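Local coordinates for glycerol dehydratase (Clostridium butyricum, PDB 1R9D), which probably acts as a B12-independent glycyl-radical lyase of the pyruvate formate-lyase-like family, dehydrating glycerol, at residues E37-T42 against F123-G128; Q41-G44 against L49-A52; P87-K92 against I276-H281. All coordinates share one frame; numbering follows the deposited sequence.

Overall arrangement
The three contacts lie on one side of the chain's centre, all within the pyruvate formate lyase-like part of the protein. They join the ends of helices 30-40 and 113-125, the early part of helix 47-61, the 87-92 loop and the end of helix 260-277. Interactions 1 and 2 have centres about 10 Å apart and share Gln41 and Thr42, where helix 30-40 gives way to the turn before helix 47-61. Interaction 3 is centred about 14 Å from interaction 1, whose segments alternate with its own along the chain, and about 17 Å from interaction 2, to which an Arg51-Glu88 salt bridge links it. Interactions 1 and 2 touch the second subunit, whereas interaction 3 is buried, so the series runs from the subunit boundary inward.

Interaction 1 of 3, residues E37-T42 against F123-G128; sequences ESFKQT and FEYWNG
The C-terminal ends of two helices, 30-40 and 113-125, meet here through an aromatic cluster in which Phe39 receives Trp126 on one face and Tyr125 lies beside both. The indole brings its six-membered ring edge-on to the phenyl: Trp126 CH2 stands over the centre of the Phe39 ring, 3.5 Å from Phe39 CD2. With centroids 4.8 Å apart and planes at 50°, this is an edge-to-face pair, tilted well away from a perpendicular T. The Trp126 CG lies anti to its carbonyl carbon (chi1 -65°), which swings the indole across the gap although its CB does not aim at the other helix. On its five-membered ring, NE1 is hydrogen-bonded to Thr36 OG1, one turn earlier on helix 30-40, limiting the rotation of the ring.

Tyr125 extends toward helix 30-40, with CG anti to the backbone N (chi1 175°). Its hydroxyl arrives near the plane of the Phe39 ring, with Tyr125 OH 3.6 Å from Phe39 CB, and is hydrogen-bonded to Glu43 OE2. The aliphatic part of Lys40 runs antiparallel alongside the phenol, and Lys40 CG makes an off-centre CH-pi contact 4.2 Å from the Tyr125 ring centroid. Because the lysine chain is extended beyond CG, it carries NZ onward to a salt bridge with Asp121. Hydrophobic shafts thus pack while polar ends find partners to the side. Ala54 of helix 47-61 also touches Phe39. The whole is an edge-to-face aromatic pair with a flanking CH-pi contact, packing the C-terminal ends of helices 30-40 and 113-125 against helix 47-61 in a pyruvate formate-lyase-like protein.

Interaction 2 of 3, residues Q41-G44 against L49-A52; sequences QTEG and LRRA
Arg50 lies against the turn formed by Thr42 and Glu43, and the contact divides into a close inner part and a looser outer one. On the inner side the aliphatic portion of the arginine passes obliquely by the threonine, with Thr42 CB 3.8 Å from Arg50 CG. A water molecule completes this side: it is hydrogen-bonded to Thr42 OG1 at 2.7 Å and donates a hydrogen bond to Arg50 O at 2.8 Å, linking the turn to the helix backbone. With chi1 at 61°, the threonine hydroxyl faces helix 47-61, where this water lies.

The outer part is electrostatic and longer. Glu43 OE1 forms a salt bridge with Arg50 NH1 at 3.4 Å, the carboxylate and guanidinium planes standing 48° apart, so the groups meet askew and through a single oxygen. Bends at chi2 and chi3 turn the arginine back toward the turn, while Glu43 CA lies over one face of its guanidinium. NH1 makes a further weak hydrogen bond to Phe39 O. The backbone of Glu43, partly exposed, also meets the second subunit, where Arg516 of that chain bonds to Glu43 O. The contact thus ties the connection between helices 30-40 and 47-61 to the second of them, with helix 113-125 alongside through Tyr125, which already holds the other carboxylate oxygen of Glu43.

Interaction 3 of 3, residues P87-K92 against I276-H281; sequences PEFSNK and IESNGH
Phe89 packs against the residues that follow helix 260-277, joining a loop of the pyruvate formate lyase-like fold to a helix end deep in the protein. The direct contact is mostly van der Waals, between the ring carbons CD1, CE1 and CZ of Phe89 and the oxygens of two polar side chains, met obliquely. Phe89 CD1 lies 3.5 Å from Asn279 OD1; the amide and the phenyl ring are almost parallel, their planes 5° apart, and the two side chains run alongside in opposing senses. Farther along the ring, Phe89 CZ comes 3.5 Å from Ser278 OG. Phe89 CG stands anti to its carbonyl carbon (chi1 -57°), which sends the ring toward the helix end, and Glu88 CG covers one of its faces at 3.6 Å above the plane.

The polar groups are held by partners beyond the two segments. Asn279 OD1 receives a hydrogen bond from Gly161 N and ND2 gives one to Asn160 OD1, bonds that would hold the amide plane beside the phenyl. Glu88 OE1 is gripped by salt bridges from Arg31 and Arg51; this pair of positive charges would be expected to favour the ionised carboxylate in its buried setting. Farther along the same segment, His281 NE2 is hydrogen-bonded to a bound glycerol, about 12 Å from the Asn279 side chain.

Local hydrogen bonds shape each segment. After the helix, Gly280 N makes a weak bond to Ser278 OG. At the other segment Asn91, in the N-cap position of helix 92-97 but not capping it with its side chain, reaches back instead: Asn91 ND2 donates in the plane of its own amide to a lone pair of Pro87 O, at 3.1 Å and with an N-H...O angle of 156°.

Interaction 1 of 3, residues E37-T42 against F123-G128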
ATOM      1  N   GLU A  37     -10.147   5.490  19.162  1.00 31.80           N
ATOM      2  CA  GLU A  37     -10.965   6.662  18.880  1.00 33.07           C
ATOM      3  C   GLU A  37     -10.413   7.428  17.676  1.00 31.90           C
ATOM      4  O   GLU A  37     -11.170   7.867  16.811  1.00 32.34           O
ATOM      5  CB  GLU A  37     -11.009   7.568  20.116  1.00 35.08           C
ATOM      6  CG  GLU A  37     -11.498   8.983  19.856  1.00 40.23           C
ATOM      7  CD  GLU A  37     -11.748   9.759  21.139  1.00 42.98           C
ATOM      8  OE1 GLU A  37     -10.887   9.718  22.048  1.00 43.55           O
ATOM      9  OE2 GLU A  37     -12.808  10.417  21.236  1.00 45.75           O
ATOM     10  N   SER A  38      -9.093   7.579  17.622  1.00 30.78           N
ATOM     11  CA  SER A  38      -8.463   8.295  16.519  1.00 29.90           C
ATOM     12  C   SER A  38      -8.652   7.572  15.189  1.00 29.57           C
ATOM     13  O   SER A  38      -9.070   8.181  14.206  1.00 28.99           O
ATOM     14  CB  SER A  38      -6.969   8.495  16.791  1.00 29.43           C
ATOM     15  OG  SER A  38      -6.358   9.237  15.746  1.00 29.09           O
ATOM     16  N   PHE A  39      -8.353   6.276  15.155  1.00 28.53           N
ATOM     17  CA  PHE A  39      -8.501   5.510  13.919  1.00 28.72           C
ATOM     18  C   PHE A  39      -9.926   5.530  13.361  1.00 29.00           C
ATOM     19  O   PHE A  39     -10.127   5.504  12.146  1.00 27.25           O
ATOM     20  CB  PHE A  39      -8.043   4.063  14.123  1.00 27.78           C
ATOM     21  CG  PHE A  39      -6.609   3.819  13.725  1.00 27.82           C
ATOM     22  CD1 PHE A  39      -5.571   4.486  14.364  1.00 28.31           C
ATOM     23  CD2 PHE A  39      -6.304   2.938  12.689  1.00 27.65           C
ATOM     24  CE1 PHE A  39      -4.241   4.282  13.978  1.00 29.52           C
ATOM     25  CE2 PHE A  39      -4.982   2.726  12.293  1.00 27.62           C
ATOM     26  CZ  PHE A  39      -3.951   3.401  12.938  1.00 27.77           C
ATOM     27  N   LYS A  40     -10.916   5.575  14.246  1.00 29.42           N
ATOM     28  CA  LYS A  40     -12.305   5.609  13.810  1.00 30.08           C
ATOM     29  C   LYS A  40     -12.601   6.895  13.045  1.00 30.79           C
ATOM     30  O   LYS A  40     -13.534   6.945  12.245  1.00 32.09           O
ATOM     31  CB  LYS A  40     -13.247   5.503  15.012  1.00 30.48           C
ATOM     32  CG  LYS A  40     -13.353   4.106  15.596  1.00 31.95           C
ATOM     33  CD  LYS A  40     -14.346   4.068  16.754  1.00 32.78           C
ATOM     34  CE  LYS A  40     -14.485   2.655  17.300  1.00 33.52           C
ATOM     35  NZ  LYS A  40     -15.388   2.601  18.484  1.00 34.61           N
ATOM     36  N   GLN A  41     -11.796   7.924  13.288  1.00 31.01           N
ATOM     37  CA  GLN A  41     -11.978   9.220  12.639  1.00 32.06           C
ATOM     38  C   GLN A  41     -11.050   9.483  11.455  1.00 31.77           C
ATOM     39  O   GLN A  41     -11.145  10.536  10.818  1.00 30.73           O
ATOM     40  CB  GLN A  41     -11.791  10.342  13.661  1.00 34.25           C
ATOM     41  CG  GLN A  41     -12.826  10.350  14.765  1.00 38.07           C
ATOM     42  CD  GLN A  41     -14.229  10.475  14.217  1.00 40.61           C
ATOM     43  OE1 GLN A  41     -14.546  11.433  13.508  1.00 42.57           O
ATOM     44  NE2 GLN A  41     -15.080   9.506  14.536  1.00 42.01           N
ATOM     45  N   THR A  42     -10.162   8.539  11.151  1.00 29.80           N
ATOM     46  CA  THR A  42      -9.218   8.733  10.055  1.00 29.23           C
ATOM     47  C   THR A  42      -9.235   7.625   9.000  1.00 29.20           C
ATOM     48  O   THR A  42      -8.238   7.412   8.310  1.00 28.35           O
ATOM     49  CB  THR A  42      -7.779   8.859  10.602  1.00 30.32           C
ATOM     50  OG1 THR A  42      -7.425   7.654  11.292  1.00 29.98           O
ATOM     51  CG2 THR A  42      -7.672  10.028  11.576  1.00 30.60           C
ATOM     52  N   PHE A 123     -11.287  -4.526  21.191  1.00 31.41           N
ATOM     53  CA  PHE A 123     -11.207  -5.822  20.524  1.00 31.19           C
ATOM     54  C   PHE A 123     -12.144  -5.853  19.321  1.00 31.63           C
ATOM     55  O   PHE A 123     -11.810  -6.409  18.276  1.00 31.11           O
ATOM     56  CB  PHE A 123     -11.597  -6.950  21.487  1.00 31.10           C
ATOM     57  CG  PHE A 123     -10.710  -7.059  22.698  1.00 31.50           C
ATOM     58  CD1 PHE A 123     -11.259  -7.316  23.951  1.00 31.36           C
ATOM     59  CD2 PHE A 123      -9.330  -6.919  22.589  1.00 31.99           C
ATOM     60  CE1 PHE A 123     -10.449  -7.430  25.079  1.00 32.13           C
ATOM     61  CE2 PHE A 123      -8.508  -7.033  23.711  1.00 31.44           C
ATOM     62  CZ  PHE A 123      -9.068  -7.289  24.959  1.00 31.63           C
ATOM     63  N   GLU A 124     -13.322  -5.254  19.477  1.00 31.48           N
ATOM     64  CA  GLU A 124     -14.302  -5.231  18.398  1.00 32.20           C
ATOM     65  C   GLU A 124     -13.841  -4.408  17.197  1.00 30.21           C
ATOM     66  O   GLU A 124     -13.945  -4.857  16.058  1.00 30.76           O
ATOM     67  CB  GLU A 124     -15.637  -4.682  18.909  1.00 35.09           C
ATOM     68  CG  GLU A 124     -16.765  -4.763  17.895  1.00 39.93           C
ATOM     69  CD  GLU A 124     -18.059  -4.162  18.417  1.00 43.85           C
ATOM     70  OE1 GLU A 124     -18.502  -4.562  19.518  1.00 46.04           O
ATOM     71  OE2 GLU A 124     -18.634  -3.293  17.725  1.00 45.69           O
ATOM     72  N   TYR A 125     -13.327  -3.209  17.442  1.00 29.51           N
ATOM     73  CA  TYR A 125     -12.885  -2.370  16.335  1.00 30.07           C
ATOM     74  C   TYR A 125     -11.703  -2.935  15.556  1.00 30.07           C
ATOM     75  O   TYR A 125     -11.738  -3.000  14.328  1.00 30.00           O
ATOM     76  CB  TYR A 125     -12.493  -0.971  16.808  1.00 30.30           C
ATOM     77  CG  TYR A 125     -11.925  -0.137  15.672  1.00 32.23           C
ATOM     78  CD1 TYR A 125     -12.761   0.403  14.693  1.00 31.93           C
ATOM     79  CD2 TYR A 125     -10.548   0.036  15.525  1.00 32.38           C
ATOM     80  CE1 TYR A 125     -12.243   1.089  13.598  1.00 33.03           C
ATOM     81  CE2 TYR A 125     -10.016   0.720  14.429  1.00 33.18           C
ATOM     82  CZ  TYR A 125     -10.872   1.242  13.470  1.00 33.92           C
ATOM     83  OH  TYR A 125     -10.357   1.902  12.377  1.00 33.66           O
ATOM     84  N   TRP A 126     -10.656  -3.336  16.270  1.00 29.67           N
ATOM     85  CA  TRP A 126      -9.448  -3.833  15.617  1.00 29.42           C
ATOM     86  C   TRP A 126      -9.491  -5.210  14.983  1.00 30.47           C
ATOM     87  O   TRP A 126      -8.492  -5.674  14.437  1.00 30.34           O
ATOM     88  CB  TRP A 126      -8.269  -3.756  16.583  1.00 27.45           C
ATOM     89  CG  TRP A 126      -7.917  -2.356  16.952  1.00 26.42           C
ATOM     90  CD1 TRP A 126      -8.371  -1.651  18.029  1.00 24.89           C
ATOM     91  CD2 TRP A 126      -7.060  -1.470  16.222  1.00 25.49           C
ATOM     92  NE1 TRP A 126      -7.849  -0.382  18.016  1.00 24.63           N
ATOM     93  CE2 TRP A 126      -7.041  -0.243  16.917  1.00 25.33           C
ATOM     94  CE3 TRP A 126      -6.305  -1.595  15.046  1.00 26.46           C
ATOM     95  CZ2 TRP A 126      -6.297   0.861  16.478  1.00 24.95           C
ATOM     96  CZ3 TRP A 126      -5.563  -0.498  14.606  1.00 25.55           C
ATOM     97  CH2 TRP A 126      -5.565   0.713  15.322  1.00 25.50           C
ATOM     98  N   ASN A 127     -10.642  -5.866  15.035  1.00 30.73           N
ATOM     99  CA  ASN A 127     -10.755  -7.184  14.438  1.00 31.63           C
ATOM    100  C   ASN A 127     -10.426  -7.148  12.943  1.00 31.81           C
ATOM    101  O   ASN A 127     -11.110  -6.482  12.159  1.00 31.98           O
ATOM    102  CB  ASN A 127     -12.163  -7.742  14.648  1.00 33.27           C
ATOM    103  CG  ASN A 127     -12.337  -9.111  14.034  1.00 35.55           C
ATOM    104  OD1 ASN A 127     -11.526 -10.009  14.256  1.00 35.90           O
ATOM    105  ND2 ASN A 127     -13.400  -9.282  13.257  1.00 37.67           N
ATOM    106  N   GLY A 128      -9.372  -7.866  12.564  1.00 30.81           N
ATOM    107  CA  GLY A 128      -8.951  -7.928  11.175  1.00 29.25           C
ATOM    108  C   GLY A 128      -8.148  -6.734  10.686  1.00 28.65           C
ATOM    109  O   GLY A 128      -7.734  -6.703   9.531  1.00 29.05           O
TER

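Interaction 2 of 3, residues Q41-G44 against L49-A52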
ATOM      1  N   GLN A  41     -11.796   7.924  13.288  1.00 31.01           N
ATOM      2  CA  GLN A  41     -11.978   9.220  12.639  1.00 32.06           C
ATOM      3  C   GLN A  41     -11.050   9.483  11.455  1.00 31.77           C
ATOM      4  O   GLN A  41     -11.145  10.536  10.818  1.00 30.73           O
ATOM      5  CB  GLN A  41     -11.791  10.342  13.661  1.00 34.25           C
ATOM      6  CG  GLN A  41     -12.826  10.350  14.765  1.00 38.07           C
ATOM      7  CD  GLN A  41     -14.229  10.475  14.217  1.00 40.61           C
ATOM      8  OE1 GLN A  41     -14.546  11.433  13.508  1.00 42.57           O
ATOM      9  NE2 GLN A  41     -15.080   9.506  14.536  1.00 42.01           N
ATOM     10  N   THR A  42     -10.162   8.539  11.151  1.00 29.80           N
ATOM     11  CA  THR A  42      -9.218   8.733  10.055  1.00 29.23           C
ATOM     12  C   THR A  42      -9.235   7.625   9.000  1.00 29.20           C
ATOM     13  O   THR A  42      -8.238   7.412   8.310  1.00 28.35           O
ATOM     14  CB  THR A  42      -7.779   8.859  10.602  1.00 30.32           C
ATOM     15  OG1 THR A  42      -7.425   7.654  11.292  1.00 29.98           O
ATOM     16  CG2 THR A  42      -7.672  10.028  11.576  1.00 30.60           C
ATOM     17  N   GLU A  43     -10.365   6.941   8.860  1.00 28.67           N
ATOM     18  CA  GLU A  43     -10.496   5.844   7.898  1.00 29.73           C
ATOM     19  C   GLU A  43     -10.118   6.184   6.456  1.00 29.58           C
ATOM     20  O   GLU A  43      -9.590   5.334   5.740  1.00 28.83           O
ATOM     21  CB  GLU A  43     -11.928   5.298   7.908  1.00 31.29           C
ATOM     22  CG  GLU A  43     -12.392   4.756   9.257  1.00 34.39           C
ATOM     23  CD  GLU A  43     -11.868   3.360   9.564  1.00 36.16           C
ATOM     24  OE1 GLU A  43     -11.107   2.799   8.744  1.00 36.30           O
ATOM     25  OE2 GLU A  43     -12.229   2.823  10.634  1.00 37.59           O
ATOM     26  N   GLY A  44     -10.393   7.413   6.028  1.00 29.63           N
ATOM     27  CA  GLY A  44     -10.087   7.799   4.659  1.00 29.58           C
ATOM     28  C   GLY A  44      -8.701   8.371   4.447  1.00 29.96           C
ATOM     29  O   GLY A  44      -8.405   8.926   3.389  1.00 29.65           O
ATOM     30  N   LEU A  49      -0.452   8.909   7.764  1.00 25.90           N
ATOM     31  CA  LEU A  49      -1.132  10.038   8.385  1.00 27.38           C
ATOM     32  C   LEU A  49      -2.000   9.543   9.546  1.00 27.16           C
ATOM     33  O   LEU A  49      -2.141  10.229  10.556  1.00 28.01           O
ATOM     34  CB  LEU A  49      -1.968  10.774   7.330  1.00 29.56           C
ATOM     35  CG  LEU A  49      -2.012  12.306   7.359  1.00 33.92           C
ATOM     36  CD1 LEU A  49      -0.630  12.895   7.599  1.00 33.55           C
ATOM     37  CD2 LEU A  49      -2.557  12.801   6.025  1.00 34.63           C
ATOM     38  N   ARG A  50      -2.575   8.350   9.411  1.00 27.12           N
ATOM     39  CA  ARG A  50      -3.384   7.781  10.485  1.00 27.05           C
ATOM     40  C   ARG A  50      -2.500   7.583  11.716  1.00 26.76           C
ATOM     41  O   ARG A  50      -2.922   7.826  12.848  1.00 25.55           O
ATOM     42  CB  ARG A  50      -3.981   6.436  10.066  1.00 28.04           C
ATOM     43  CG  ARG A  50      -5.122   6.552   9.069  1.00 29.75           C
ATOM     44  CD  ARG A  50      -6.358   5.817   9.576  1.00 33.10           C
ATOM     45  NE  ARG A  50      -6.421   4.451   9.093  1.00 35.43           N
ATOM     46  CZ  ARG A  50      -7.363   3.576   9.428  1.00 33.69           C
ATOM     47  NH1 ARG A  50      -8.337   3.915  10.263  1.00 34.27           N
ATOM     48  NH2 ARG A  50      -7.338   2.366   8.903  1.00 33.88           N
ATOM     49  N   ARG A  51      -1.267   7.143  11.482  1.00 26.72           N
ATOM     50  CA  ARG A  51      -0.316   6.917  12.564  1.00 26.91           C
ATOM     51  C   ARG A  51       0.090   8.234  13.232  1.00 26.57           C
ATOM     52  O   ARG A  51       0.247   8.298  14.451  1.00 26.32           O
ATOM     53  CB  ARG A  51       0.934   6.203  12.033  1.00 26.39           C
ATOM     54  CG  ARG A  51       0.718   4.755  11.585  1.00 28.41           C
ATOM     55  CD  ARG A  51       0.291   3.858  12.747  1.00 29.64           C
ATOM     56  NE  ARG A  51       1.136   4.074  13.919  1.00 28.81           N
ATOM     57  CZ  ARG A  51       1.054   3.377  15.049  1.00 29.48           C
ATOM     58  NH1 ARG A  51       0.163   2.401  15.172  1.00 27.65           N
ATOM     59  NH2 ARG A  51       1.851   3.677  16.065  1.00 29.51           N
ATOM     60  N   ALA A  52       0.273   9.282  12.431  1.00 25.88           N
ATOM     61  CA  ALA A  52       0.659  10.583  12.970  1.00 26.15           C
ATOM     62  C   ALA A  52      -0.479  11.188  13.793  1.00 26.64           C
ATOM     63  O   ALA A  52      -0.263  11.672  14.905  1.00 26.19           O
ATOM     64  CB  ALA A  52       1.046  11.530  11.837  1.00 26.15           C
TER
HETATM   65  O   HOH W   1      -5.676   7.835  13.344  1.00 27.83           O

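Interaction 3 of 3, residues P87-K92 against I276-H281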
ATOM      1  N   PRO A  87      -3.130  -2.364  20.578  1.00 24.84           N
ATOM      2  CA  PRO A  87      -4.041  -3.165  19.760  1.00 24.92           C
ATOM      3  C   PRO A  87      -3.796  -3.159  18.259  1.00 24.27           C
ATOM      4  O   PRO A  87      -4.310  -4.022  17.555  1.00 25.06           O
ATOM      5  CB  PRO A  87      -5.410  -2.595  20.121  1.00 24.87           C
ATOM      6  CG  PRO A  87      -5.104  -1.149  20.320  1.00 24.53           C
ATOM      7  CD  PRO A  87      -3.836  -1.203  21.152  1.00 25.93           C
ATOM      8  N   GLU A  88      -3.016  -2.195  17.774  1.00 24.64           N
ATOM      9  CA  GLU A  88      -2.729  -2.096  16.345  1.00 24.29           C
ATOM     10  C   GLU A  88      -1.872  -3.245  15.827  1.00 24.91           C
ATOM     11  O   GLU A  88      -1.860  -3.517  14.626  1.00 24.77           O
ATOM     12  CB  GLU A  88      -2.034  -0.767  16.019  1.00 25.03           C
ATOM     13  CG  GLU A  88      -0.675  -0.567  16.685  1.00 25.61           C
ATOM     14  CD  GLU A  88      -0.730   0.322  17.917  1.00 24.57           C
ATOM     15  OE1 GLU A  88      -0.035   1.359  17.928  1.00 23.86           O
ATOM     16  OE2 GLU A  88      -1.458  -0.016  18.877  1.00 26.39           O
ATOM     17  N   PHE A  89      -1.154  -3.916  16.726  1.00 24.48           N
ATOM     18  CA  PHE A  89      -0.299  -5.032  16.327  1.00 24.34           C
ATOM     19  C   PHE A  89      -1.019  -6.367  16.508  1.00 24.65           C
ATOM     20  O   PHE A  89      -1.021  -7.201  15.606  1.00 24.18           O
ATOM     21  CB  PHE A  89       1.005  -4.989  17.122  1.00 24.56           C
ATOM     22  CG  PHE A  89       1.751  -3.690  16.976  1.00 24.57           C
ATOM     23  CD1 PHE A  89       2.014  -2.891  18.083  1.00 23.40           C
ATOM     24  CD2 PHE A  89       2.165  -3.251  15.718  1.00 24.66           C
ATOM     25  CE1 PHE A  89       2.679  -1.669  17.945  1.00 23.55           C
ATOM     26  CE2 PHE A  89       2.829  -2.034  15.568  1.00 24.29           C
ATOM     27  CZ  PHE A  89       3.088  -1.238  16.681  1.00 24.05           C
ATOM     28  N   SER A  90      -1.625  -6.562  17.676  1.00 24.99           N
ATOM     29  CA  SER A  90      -2.397  -7.771  17.977  1.00 24.85           C
ATOM     30  C   SER A  90      -3.153  -7.473  19.265  1.00 24.80           C
ATOM     31  O   SER A  90      -2.771  -6.579  20.014  1.00 24.38           O
ATOM     32  CB  SER A  90      -1.491  -8.993  18.185  1.00 25.20           C
ATOM     33  OG  SER A  90      -0.801  -8.917  19.418  1.00 25.20           O
ATOM     34  N   ASN A  91      -4.225  -8.209  19.526  1.00 25.64           N
ATOM     35  CA  ASN A  91      -4.987  -7.965  20.747  1.00 27.02           C
ATOM     36  C   ASN A  91      -5.867  -9.134  21.158  1.00 27.52           C
ATOM     37  O   ASN A  91      -6.317  -9.200  22.303  1.00 28.39           O
ATOM     38  CB  ASN A  91      -5.846  -6.713  20.582  1.00 26.13           C
ATOM     39  CG  ASN A  91      -6.808  -6.823  19.427  1.00 25.79           C
ATOM     40  OD1 ASN A  91      -7.808  -7.543  19.500  1.00 25.28           O
ATOM     41  ND2 ASN A  91      -6.501  -6.126  18.335  1.00 25.67           N
ATOM     42  N   LYS A  92      -6.114 -10.054  20.233  1.00 28.88           N
ATOM     43  CA  LYS A  92      -6.947 -11.207  20.543  1.00 29.87           C
ATOM     44  C   LYS A  92      -6.335 -12.064  21.652  1.00 29.94           C
ATOM     45  O   LYS A  92      -7.057 -12.725  22.397  1.00 29.42           O
ATOM     46  CB  LYS A  92      -7.183 -12.046  19.285  1.00 31.49           C
ATOM     47  CG  LYS A  92      -8.087 -11.357  18.260  1.00 32.31           C
ATOM     48  CD  LYS A  92      -8.350 -12.239  17.050  1.00 34.35           C
ATOM     49  CE  LYS A  92      -9.110 -11.481  15.960  1.00 34.73           C
ATOM     50  NZ  LYS A  92     -10.422 -10.953  16.444  1.00 36.49           N
ATOM     51  N   ILE A 276       5.618   5.337  23.341  1.00 26.28           N
ATOM     52  CA  ILE A 276       4.186   5.620  23.310  1.00 26.38           C
ATOM     53  C   ILE A 276       3.691   5.334  21.889  1.00 24.82           C
ATOM     54  O   ILE A 276       2.598   4.816  21.688  1.00 23.81           O
ATOM     55  CB  ILE A 276       3.888   7.091  23.686  1.00 26.80           C
ATOM     56  CG1 ILE A 276       4.325   7.349  25.130  1.00 27.85           C
ATOM     57  CG2 ILE A 276       2.397   7.382  23.518  1.00 27.84           C
ATOM     58  CD1 ILE A 276       4.081   8.772  25.613  1.00 28.38           C
ATOM     59  N   GLU A 277       4.521   5.650  20.902  1.00 25.40           N
ATOM     60  CA  GLU A 277       4.156   5.406  19.514  1.00 25.64           C
ATOM     61  C   GLU A 277       4.067   3.909  19.227  1.00 25.23           C
ATOM     62  O   GLU A 277       3.157   3.452  18.536  1.00 25.19           O
ATOM     63  CB  GLU A 277       5.179   6.051  18.568  1.00 26.20           C
ATOM     64  CG  GLU A 277       4.919   5.752  17.097  1.00 27.95           C
ATOM     65  CD  GLU A 277       5.878   6.481  16.166  1.00 30.46           C
ATOM     66  OE1 GLU A 277       7.106   6.314  16.322  1.00 29.80           O
ATOM     67  OE2 GLU A 277       5.398   7.219  15.273  1.00 30.15           O
ATOM     68  N   SER A 278       5.012   3.144  19.767  1.00 25.00           N
ATOM     69  CA  SER A 278       5.035   1.701  19.546  1.00 24.54           C
ATOM     70  C   SER A 278       5.616   0.992  20.760  1.00 23.05           C
ATOM     71  O   SER A 278       6.350   1.597  21.537  1.00 23.69           O
ATOM     72  CB  SER A 278       5.887   1.377  18.310  1.00 25.78           C
ATOM     73  OG  SER A 278       6.039  -0.024  18.145  1.00 25.10           O
ATOM     74  N   ASN A 279       5.294  -0.289  20.916  1.00 23.46           N
ATOM     75  CA  ASN A 279       5.809  -1.045  22.051  1.00 22.63           C
ATOM     76  C   ASN A 279       6.918  -2.023  21.677  1.00 23.40           C
ATOM     77  O   ASN A 279       7.181  -2.975  22.401  1.00 22.94           O
ATOM     78  CB  ASN A 279       4.676  -1.780  22.786  1.00 22.55           C
ATOM     79  CG  ASN A 279       4.089  -2.925  21.990  1.00 23.25           C
ATOM     80  OD1 ASN A 279       4.256  -3.015  20.774  1.00 22.55           O
ATOM     81  ND2 ASN A 279       3.374  -3.810  22.682  1.00 23.66           N
ATOM     82  N   GLY A 280       7.564  -1.803  20.536  1.00 23.48           N
ATOM     83  CA  GLY A 280       8.669  -2.683  20.201  1.00 22.74           C
ATOM     84  C   GLY A 280       9.677  -2.427  21.308  1.00 24.17           C
ATOM     85  O   GLY A 280       9.827  -1.278  21.742  1.00 24.02           O
ATOM     86  N   HIS A 281      10.348  -3.466  21.804  1.00 23.13           N
ATOM     87  CA  HIS A 281      11.317  -3.239  22.866  1.00 24.11           C
ATOM     88  C   HIS A 281      12.737  -3.082  22.328  1.00 23.78           C
ATOM     89  O   HIS A 281      12.936  -2.895  21.127  1.00 23.95           O
ATOM     90  CB  HIS A 281      11.244  -4.341  23.944  1.00 24.05           C
ATOM     91  CG  HIS A 281      11.465  -5.731  23.432  1.00 25.10           C
ATOM     92  ND1 HIS A 281      10.448  -6.655  23.331  1.00 24.33           N
ATOM     93  CD2 HIS A 281      12.592  -6.365  23.026  1.00 23.49           C
ATOM     94  CE1 HIS A 281      10.938  -7.798  22.885  1.00 26.12           C
ATOM     95  NE2 HIS A 281      12.237  -7.648  22.693  1.00 23.43           N
TER